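Side-chain contact in putative tagatose-6-phosphate ketose/aldose isomerase (Escherichia coli, PDB 3C3J), which is a putative member of the SIS family, built from two SIS domains with parallel-sheet cores: residues 225-230 against 347-352. Numbering follows the deposited sequence.
Sequences KRIVYL and QTFALM
Phe-349 meets Ile-227 and Tyr-229 where helix 335-356 packs on strand 226-231 of an SIS domain, whose five parallel strands in the order 2-1-3-4-5 form an alpha/beta core. The spacing is that of a helix over a sheet: the nearest CA atoms, of Ile-227 and Ala-350, lie 10.7 Å apart, and three buried side chains bridge the gap, with 92 Å² buried in all.

Ile-227 can be followed outward. The bond from CA to CB is directed toward the helix; CG2, its shorter branch, makes no close approach to Phe-349, its distance to CE2 of that ring being 5.4 Å. CG1 lies opposite the backbone N (chi1 -177°), and with chi2 also extended at 163° the longer branch reaches straight out from the strand. Its tip, CD1, makes the contact, lying 3.4 Å from Phe-349 CE2 and 4.0 Å from CD2, an apolar approach oblique to the ring. Phe-349 comes from the opposite direction, its CG anti to the backbone N, which carries the ring out from the helix.

Val-246 of helix 235-249 and Leu-277 of the adjacent strand also pack on Ile-227, while Phe-219 meets the Phe-349 ring with planes at about 45°. Tyr-229, two residues along the strand, reaches the same two ring carbons with its hydroxyl: OH stands 3.4 Å from Phe-349 CD2, again obliquely, and 4.1 Å from CE2.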
loop_
_atom_site.group_PDB
_atom_site.type_symbol
_atom_site.label_atom_id
_atom_site.label_comp_id
_atom_site.label_asym_id
_atom_site.label_seq_id
_atom_site.Cartn_x
_atom_site.Cartn_y
_atom_site.Cartn_z
ATOM N N LYS A 225 -11.863 16.259 -12.179
ATOM C CA LYS A 225 -11.611 16.582 -10.778
ATOM C C LYS A 225 -10.932 15.427 -10.022
ATOM O O LYS A 225 -10.447 15.604 -8.895
ATOM C CB LYS A 225 -12.937 16.830 -10.074
ATOM C CG LYS A 225 -13.737 18.002 -10.646
ATOM C CD LYS A 225 -13.226 19.324 -10.143
ATOM C CE LYS A 225 -14.271 20.443 -10.385
ATOM N NZ LYS A 225 -15.596 20.126 -9.755
ATOM N N ARG A 226 -10.960 14.244 -10.612
ATOM C CA ARG A 226 -10.328 13.064 -10.006
ATOM C C ARG A 226 -9.593 12.321 -11.085
ATOM O O ARG A 226 -10.066 12.227 -12.225
ATOM C CB ARG A 226 -11.358 12.135 -9.375
ATOM C CG ARG A 226 -12.218 12.812 -8.307
ATOM C CD ARG A 226 -13.246 11.872 -7.716
ATOM N NE ARG A 226 -13.913 12.467 -6.554
ATOM C CZ ARG A 226 -14.861 11.864 -5.827
ATOM N NH1 ARG A 226 -15.397 12.495 -4.794
ATOM N NH2 ARG A 226 -15.268 10.639 -6.125
ATOM N N ILE A 227 -8.429 11.805 -10.716
ATOM C CA ILE A 227 -7.708 10.897 -11.570
ATOM C C ILE A 227 -7.388 9.626 -10.798
ATOM O O ILE A 227 -7.025 9.679 -9.623
ATOM C CB ILE A 227 -6.426 11.537 -12.175
ATOM C CG1 ILE A 227 -5.745 10.553 -13.126
ATOM C CG2 ILE A 227 -5.469 12.012 -11.111
ATOM C CD1 ILE A 227 -4.746 11.205 -14.059
ATOM N N VAL A 228 -7.571 8.491 -11.464
ATOM C CA VAL A 228 -7.251 7.203 -10.895
ATOM C C VAL A 228 -6.326 6.476 -11.848
ATOM O O VAL A 228 -6.660 6.298 -13.033
ATOM C CB VAL A 228 -8.478 6.291 -10.671
ATOM C CG1 VAL A 228 -8.012 4.996 -9.874
ATOM C CG2 VAL A 228 -9.581 7.036 -9.970
ATOM N N TYR A 229 -5.177 6.048 -11.323
ATOM C CA TYR A 229 -4.288 5.152 -12.069
ATOM C C TYR A 229 -4.402 3.737 -11.550
ATOM O O TYR A 229 -4.378 3.522 -10.327
ATOM C CB TYR A 229 -2.827 5.616 -11.953
ATOM C CG TYR A 229 -2.486 6.877 -12.723
ATOM C CD1 TYR A 229 -2.104 6.819 -14.065
ATOM C CD2 TYR A 229 -2.456 8.110 -12.087
ATOM C CE1 TYR A 229 -1.743 7.969 -14.769
ATOM C CE2 TYR A 229 -2.102 9.259 -12.765
ATOM C CZ TYR A 229 -1.741 9.185 -14.112
ATOM O OH TYR A 229 -1.378 10.326 -14.781
ATOM N N LEU A 230 -4.471 2.772 -12.468
ATOM C CA LEU A 230 -4.613 1.342 -12.136
ATOM C C LEU A 230 -3.522 0.510 -12.791
ATOM O O LEU A 230 -3.189 0.700 -13.969
ATOM C CB LEU A 230 -5.990 0.805 -12.563
ATOM C CG LEU A 230 -7.254 1.515 -12.059
ATOM C CD1 LEU A 230 -8.548 0.960 -12.686
ATOM C CD2 LEU A 230 -7.321 1.438 -10.531
ATOM N N GLN A 347 4.348 11.356 -15.878
ATOM C CA GLN A 347 5.168 12.525 -15.517
ATOM C C GLN A 347 4.815 13.734 -16.376
ATOM O O GLN A 347 4.630 14.856 -15.873
ATOM C CB GLN A 347 6.651 12.217 -15.670
ATOM C CG GLN A 347 7.223 11.176 -14.714
ATOM C CD GLN A 347 8.625 10.738 -15.149
ATOM O OE1 GLN A 347 9.004 10.938 -16.309
ATOM N NE2 GLN A 347 9.375 10.110 -14.249
ATOM N N THR A 348 4.744 13.495 -17.671
ATOM C CA THR A 348 4.500 14.566 -18.630
ATOM C C THR A 348 3.065 15.037 -18.473
ATOM O O THR A 348 2.832 16.229 -18.490
ATOM C CB THR A 348 4.852 14.138 -20.075
ATOM O OG1 THR A 348 4.052 13.011 -20.458
ATOM C CG2 THR A 348 6.322 13.740 -20.166
ATOM N N PHE A 349 2.112 14.138 -18.241
ATOM C CA PHE A 349 0.736 14.572 -17.918
ATOM C C PHE A 349 0.668 15.535 -16.721
ATOM O O PHE A 349 0.071 16.618 -16.797
ATOM C CB PHE A 349 -0.169 13.369 -17.652
ATOM C CG PHE A 349 -1.569 13.742 -17.302
ATOM C CD1 PHE A 349 -2.375 14.385 -18.229
ATOM C CD2 PHE A 349 -2.106 13.443 -16.064
ATOM C CE1 PHE A 349 -3.688 14.726 -17.922
ATOM C CE2 PHE A 349 -3.413 13.791 -15.770
ATOM C CZ PHE A 349 -4.196 14.429 -16.713
ATOM N N ALA A 350 1.281 15.134 -15.606
ATOM C CA ALA A 350 1.275 15.946 -14.405
ATOM C C ALA A 350 1.916 17.332 -14.616
ATOM O O ALA A 350 1.384 18.347 -14.149
ATOM C CB ALA A 350 1.965 15.162 -13.242
ATOM N N LEU A 351 3.039 17.370 -15.328
ATOM C CA LEU A 351 3.738 18.626 -15.610
ATOM C C LEU A 351 2.814 19.593 -16.375
ATOM O O LEU A 351 2.713 20.774 -16.013
ATOM C CB LEU A 351 5.018 18.345 -16.394
ATOM C CG LEU A 351 5.802 19.543 -16.948
ATOM C CD1 LEU A 351 6.382 20.441 -15.848
ATOM C CD2 LEU A 351 6.839 19.095 -17.952
HETATM N N MSE A 352 2.118 19.083 -17.399
HETATM C CA MSE A 352 1.253 19.910 -18.253
HETATM C C MSE A 352 -0.078 20.289 -17.602
HETATM O O MSE A 352 -0.605 21.380 -17.854
HETATM C CB MSE A 352 1.041 19.243 -19.614
HETATM C CG MSE A 352 2.331 18.946 -20.373
HETATM SE SE MSE A 352 3.680 20.452 -20.439
HETATM C CE MSE A 352 3.940 20.966 -18.592
#